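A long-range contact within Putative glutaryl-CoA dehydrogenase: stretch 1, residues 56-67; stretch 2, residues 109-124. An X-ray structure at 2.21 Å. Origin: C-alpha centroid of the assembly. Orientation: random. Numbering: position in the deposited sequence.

Stretch 1 (56-67) FLGPTLPPEYGG
Stretch 2 109-124: SEEQKREFLPKLARGE

Residues 56-67 form an irregular segment that lies against one side of the helix spanning 110-121, burying 485 Å² in total. The two stretches meet at two backbone points: the CA atoms of Leu-57 and Ala-121 are 5.2 Å apart, those of Gly-66 and Pro-118 4.7 Å. As the segment advances from Leu-57 to Gly-66, the register thus moves back from Ala-121 to Pro-118. Between them the segment swings away through a type I turn from Gly-58 to Leu-61, closed by Leu-61 N to Gly-58 O (3.2 Å), and returns through a 3-10 segment at 63-64, where Pro-62 O accepts from Tyr-65 N (2.9 Å) and Gly-67 N (3.1 Å).

Tyr-65 dominates the contact. Its CA-to-CB bond points sideways, but chi1 of -65° (m) and chi2 of -75° bring the end of the side chain nearer the helix, beside its first turns. The hydroxyl donates a hydrogen bond from Tyr-65 OH to Glu-110 OE2 (2.7 Å). Glu-110 reaches it with chi1 t (-166°) and chi2 p (50°), and its carboxylate also forms salt bridges, so the phenol joins a charged cluster. Lys-113 starts toward the segment, and its m, t, m, t chain puts NZ 3.0 Å from Glu-110 OE1 and 3.6 Å from Tyr-65 OH. Arg-114 starts sideways, and its extended m, t, t chain brings NH2 to Glu-110 OE2 (2.5 Å). Nearer the backbone the chemistry turns apolar: Tyr-65 CG lies 3.9 Å from Leu-117 CD1. Leu-117, with chi1 m and chi2 t, points toward the segment and sends its other methyl, CD2, to 4.5 Å from CD1 of Leu-61, itself m, t.

The helix is kinked where the N of Pro-118 and Lys-119 makes no hydrogen bond to the preceding turn. Proline has no amide hydrogen, so the 3.3 Å approach of Tyr-65 O to Pro-118 N is not a hydrogen bond; the carbonyl instead makes a CA-H...O contact with Pro-118 CA (3.4 Å). Beside it, Gly-66 (phi/psi 92/13) brings its O to 3.2 Å from Ala-121 CB. A CB on Gly-66 would be tight against Pro-118 CA (3.3 Å) and Ala-121 CB (3.4 Å), and at these angles would also be jammed against Tyr-65 O, which by itself calls for glycine.

At the C-terminal end, Leu-57 points toward the helix with chi1 m (-86°) and chi2 between wells at 33°. Its CB packs 3.6 Å from Ala-121 O, while CD2 lies 3.7 Å from Leu-120 O and 3.8 Å from Gly-123 N. Gly-123 has positive phi (52/31), and an ideal CB there would come within 3.4 Å of Leu-57 CD2. A water accepts from Leu-57 N (3.0 Å) and lies 2.9 Å from Ala-121 O, placed to donate to it.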

# COMPACT_ATOMS: atom_id res chain seq x y z
N PHE A 56 -33.15 -13.95 -14.75
CA PHE A 56 -32.00 -13.77 -13.89
C PHE A 56 -31.71 -15.01 -13.10
O PHE A 56 -30.64 -15.12 -12.50
CB PHE A 56 -32.25 -12.69 -12.87
CG PHE A 56 -32.16 -11.32 -13.40
CD1 PHE A 56 -31.88 -11.09 -14.74
CD2 PHE A 56 -32.33 -10.24 -12.54
CE1 PHE A 56 -31.77 -9.81 -15.22
CE2 PHE A 56 -32.22 -8.93 -13.01
CZ PHE A 56 -31.93 -8.71 -14.35
N LEU A 57 -32.66 -15.92 -13.04
CA LEU A 57 -32.44 -17.08 -12.23
C LEU A 57 -31.90 -18.27 -12.98
O LEU A 57 -32.65 -18.96 -13.72
CB LEU A 57 -33.72 -17.40 -11.52
CG LEU A 57 -33.91 -16.62 -10.19
CD1 LEU A 57 -33.30 -15.17 -10.19
CD2 LEU A 57 -35.44 -16.51 -9.95
N GLY A 58 -30.62 -18.54 -12.74
CA GLY A 58 -29.95 -19.63 -13.40
C GLY A 58 -29.95 -19.32 -14.88
O GLY A 58 -30.36 -20.16 -15.69
N PRO A 59 -29.45 -18.14 -15.28
CA PRO A 59 -29.43 -17.77 -16.70
C PRO A 59 -28.80 -18.72 -17.70
O PRO A 59 -29.30 -18.84 -18.82
CB PRO A 59 -28.79 -16.38 -16.70
CG PRO A 59 -27.94 -16.39 -15.51
CD PRO A 59 -28.64 -17.21 -14.47
N THR A 60 -27.74 -19.41 -17.29
CA THR A 60 -27.07 -20.30 -18.22
C THR A 60 -27.67 -21.69 -18.36
O THR A 60 -27.33 -22.42 -19.29
CB THR A 60 -25.61 -20.47 -17.83
OG1 THR A 60 -25.53 -21.22 -16.62
CG2 THR A 60 -24.96 -19.10 -17.61
N LEU A 61 -28.55 -22.07 -17.44
CA LEU A 61 -29.14 -23.40 -17.53
C LEU A 61 -30.05 -23.60 -18.74
O LEU A 61 -30.67 -22.66 -19.24
CB LEU A 61 -29.88 -23.71 -16.23
CG LEU A 61 -28.93 -23.77 -15.02
CD1 LEU A 61 -29.68 -24.33 -13.81
CD2 LEU A 61 -27.73 -24.65 -15.35
N PRO A 62 -30.13 -24.84 -19.24
CA PRO A 62 -30.93 -25.26 -20.40
C PRO A 62 -32.42 -24.95 -20.28
O PRO A 62 -33.04 -25.23 -19.25
CB PRO A 62 -30.67 -26.76 -20.48
CG PRO A 62 -29.31 -26.90 -19.87
CD PRO A 62 -29.41 -25.99 -18.68
N PRO A 63 -33.01 -24.38 -21.34
CA PRO A 63 -34.44 -24.05 -21.34
C PRO A 63 -35.29 -25.26 -20.96
O PRO A 63 -36.42 -25.10 -20.48
CB PRO A 63 -34.69 -23.60 -22.78
CG PRO A 63 -33.38 -23.01 -23.18
CD PRO A 63 -32.39 -24.01 -22.62
N GLU A 64 -34.75 -26.46 -21.17
CA GLU A 64 -35.47 -27.69 -20.84
C GLU A 64 -35.89 -27.70 -19.38
O GLU A 64 -36.98 -28.16 -19.04
CB GLU A 64 -34.59 -28.91 -21.03
CG GLU A 64 -33.70 -28.90 -22.20
CD GLU A 64 -32.87 -30.15 -22.22
OE1 GLU A 64 -33.47 -31.25 -22.20
OE2 GLU A 64 -31.63 -30.04 -22.24
N TYR A 65 -35.00 -27.20 -18.54
CA TYR A 65 -35.25 -27.16 -17.11
C TYR A 65 -35.77 -25.81 -16.65
O TYR A 65 -35.82 -25.53 -15.45
CB TYR A 65 -33.97 -27.54 -16.38
CG TYR A 65 -33.56 -28.97 -16.64
CD1 TYR A 65 -34.24 -30.03 -16.03
CD2 TYR A 65 -32.50 -29.26 -17.49
CE1 TYR A 65 -33.87 -31.35 -16.27
CE2 TYR A 65 -32.12 -30.58 -17.73
CZ TYR A 65 -32.81 -31.62 -17.12
OH TYR A 65 -32.42 -32.93 -17.33
N GLY A 66 -36.16 -24.99 -17.62
CA GLY A 66 -36.70 -23.68 -17.31
C GLY A 66 -35.66 -22.59 -17.29
O GLY A 66 -35.93 -21.48 -16.82
N GLY A 67 -34.47 -22.90 -17.80
CA GLY A 67 -33.39 -21.93 -17.83
C GLY A 67 -33.37 -21.08 -19.08
O GLY A 67 -33.92 -21.47 -20.11
N SER A 109 -30.46 -36.02 -9.43
CA SER A 109 -31.03 -37.13 -10.18
C SER A 109 -31.94 -36.47 -11.21
O SER A 109 -32.24 -35.27 -11.11
CB SER A 109 -31.86 -38.03 -9.25
OG SER A 109 -32.97 -37.34 -8.69
N GLU A 110 -32.36 -37.22 -12.22
CA GLU A 110 -33.23 -36.65 -13.23
C GLU A 110 -34.54 -36.21 -12.59
O GLU A 110 -35.19 -35.27 -13.05
CB GLU A 110 -33.50 -37.68 -14.33
CG GLU A 110 -34.10 -37.09 -15.58
CD GLU A 110 -33.31 -35.89 -16.06
OE1 GLU A 110 -32.08 -36.03 -16.27
OE2 GLU A 110 -33.92 -34.82 -16.23
N GLU A 111 -34.90 -36.90 -11.51
CA GLU A 111 -36.12 -36.62 -10.77
C GLU A 111 -36.00 -35.29 -10.03
O GLU A 111 -36.91 -34.47 -10.04
CB GLU A 111 -36.38 -37.76 -9.77
CG GLU A 111 -37.68 -37.65 -8.98
CD GLU A 111 -37.78 -38.69 -7.88
OE1 GLU A 111 -36.79 -39.42 -7.67
OE2 GLU A 111 -38.84 -38.78 -7.22
N GLN A 112 -34.85 -35.08 -9.39
CA GLN A 112 -34.61 -33.85 -8.65
C GLN A 112 -34.53 -32.67 -9.62
O GLN A 112 -34.97 -31.57 -9.30
CB GLN A 112 -33.32 -33.95 -7.83
CG GLN A 112 -33.31 -35.13 -6.87
CD GLN A 112 -31.97 -35.37 -6.21
OE1 GLN A 112 -30.92 -35.26 -6.84
NE2 GLN A 112 -31.99 -35.72 -4.94
N LYS A 113 -33.97 -32.92 -10.80
CA LYS A 113 -33.84 -31.86 -11.79
C LYS A 113 -35.17 -31.41 -12.35
O LYS A 113 -35.45 -30.22 -12.41
CB LYS A 113 -32.91 -32.31 -12.92
CG LYS A 113 -31.45 -32.38 -12.51
CD LYS A 113 -30.53 -32.66 -13.68
CE LYS A 113 -30.71 -34.06 -14.26
NZ LYS A 113 -29.77 -34.32 -15.39
N ARG A 114 -36.01 -32.37 -12.75
CA ARG A 114 -37.33 -32.05 -13.30
C ARG A 114 -38.24 -31.47 -12.23
O ARG A 114 -39.10 -30.63 -12.50
CB ARG A 114 -38.00 -33.29 -13.86
CG ARG A 114 -37.28 -34.01 -14.98
CD ARG A 114 -38.31 -34.80 -15.78
NE ARG A 114 -37.79 -36.02 -16.41
CZ ARG A 114 -36.73 -36.07 -17.21
NH1 ARG A 114 -36.35 -37.23 -17.73
NH2 ARG A 114 -36.05 -34.96 -17.49
N GLU A 115 -38.05 -31.93 -11.01
CA GLU A 115 -38.86 -31.51 -9.88
C GLU A 115 -38.57 -30.10 -9.34
O GLU A 115 -39.49 -29.32 -9.08
CB GLU A 115 -38.68 -32.54 -8.77
CG GLU A 115 -39.55 -32.37 -7.54
CD GLU A 115 -39.18 -33.36 -6.45
OE1 GLU A 115 -39.86 -33.36 -5.40
OE2 GLU A 115 -38.21 -34.14 -6.64
N PHE A 116 -37.30 -29.76 -9.21
CA PHE A 116 -36.95 -28.46 -8.65
C PHE A 116 -36.55 -27.33 -9.58
O PHE A 116 -37.06 -26.21 -9.46
CB PHE A 116 -35.86 -28.65 -7.61
CG PHE A 116 -36.25 -29.58 -6.50
CD1 PHE A 116 -37.37 -29.32 -5.72
CD2 PHE A 116 -35.51 -30.73 -6.24
CE1 PHE A 116 -37.75 -30.18 -4.71
CE2 PHE A 116 -35.89 -31.59 -5.23
CZ PHE A 116 -37.01 -31.32 -4.46
N LEU A 117 -35.65 -27.63 -10.52
CA LEU A 117 -35.14 -26.61 -11.42
C LEU A 117 -36.15 -25.64 -12.04
O LEU A 117 -35.89 -24.43 -12.07
CB LEU A 117 -34.27 -27.26 -12.51
CG LEU A 117 -33.00 -27.94 -11.96
CD1 LEU A 117 -32.14 -28.50 -13.09
CD2 LEU A 117 -32.21 -26.92 -11.16
N PRO A 118 -37.31 -26.13 -12.52
CA PRO A 118 -38.27 -25.21 -13.12
C PRO A 118 -38.93 -24.27 -12.12
O PRO A 118 -39.22 -23.12 -12.44
CB PRO A 118 -39.28 -26.14 -13.78
CG PRO A 118 -38.45 -27.33 -14.13
CD PRO A 118 -37.66 -27.52 -12.87
N LYS A 119 -39.17 -24.76 -10.91
CA LYS A 119 -39.78 -23.95 -9.87
C LYS A 119 -38.80 -22.90 -9.38
O LYS A 119 -39.18 -21.78 -9.06
CB LYS A 119 -40.24 -24.83 -8.71
CG LYS A 119 -41.34 -25.79 -9.09
CD LYS A 119 -41.87 -26.54 -7.89
CE LYS A 119 -42.99 -27.51 -8.29
NZ LYS A 119 -42.53 -28.50 -9.32
N LEU A 120 -37.53 -23.29 -9.32
CA LEU A 120 -36.45 -22.40 -8.89
C LEU A 120 -36.22 -21.34 -9.95
O LEU A 120 -36.06 -20.16 -9.65
CB LEU A 120 -35.16 -23.19 -8.70
CG LEU A 120 -35.12 -24.23 -7.58
CD1 LEU A 120 -33.82 -25.03 -7.67
CD2 LEU A 120 -35.23 -23.54 -6.24
N ALA A 121 -36.21 -21.77 -11.20
CA ALA A 121 -36.00 -20.88 -12.33
C ALA A 121 -37.09 -19.82 -12.42
O ALA A 121 -36.84 -18.69 -12.84
CB ALA A 121 -35.96 -21.69 -13.61
N ARG A 122 -38.30 -20.18 -12.00
CA ARG A 122 -39.43 -19.26 -12.03
C ARG A 122 -39.62 -18.54 -10.70
O ARG A 122 -40.66 -17.94 -10.46
CB ARG A 122 -40.71 -20.02 -12.38
CG ARG A 122 -40.65 -20.72 -13.73
CD ARG A 122 -42.02 -21.26 -14.10
NE ARG A 122 -42.51 -22.21 -13.10
CZ ARG A 122 -42.58 -23.53 -13.29
NH1 ARG A 122 -42.20 -24.06 -14.44
NH2 ARG A 122 -43.02 -24.32 -12.33
N GLY A 123 -38.61 -18.59 -9.84
CA GLY A 123 -38.69 -17.92 -8.55
C GLY A 123 -39.93 -18.30 -7.79
O GLY A 123 -40.48 -17.52 -7.02
N GLU A 124 -40.37 -19.53 -8.01
CA GLU A 124 -41.56 -20.07 -7.38
C GLU A 124 -41.20 -20.82 -6.10
O GLU A 124 -42.04 -21.02 -5.23
CB GLU A 124 -42.25 -20.98 -8.38
CG GLU A 124 -43.39 -21.78 -7.86
CD GLU A 124 -44.10 -22.49 -8.99
OE1 GLU A 124 -44.96 -23.34 -8.69
OE2 GLU A 124 -43.78 -22.17 -10.16
O HOH W 1 -35.14 -16.97 -14.36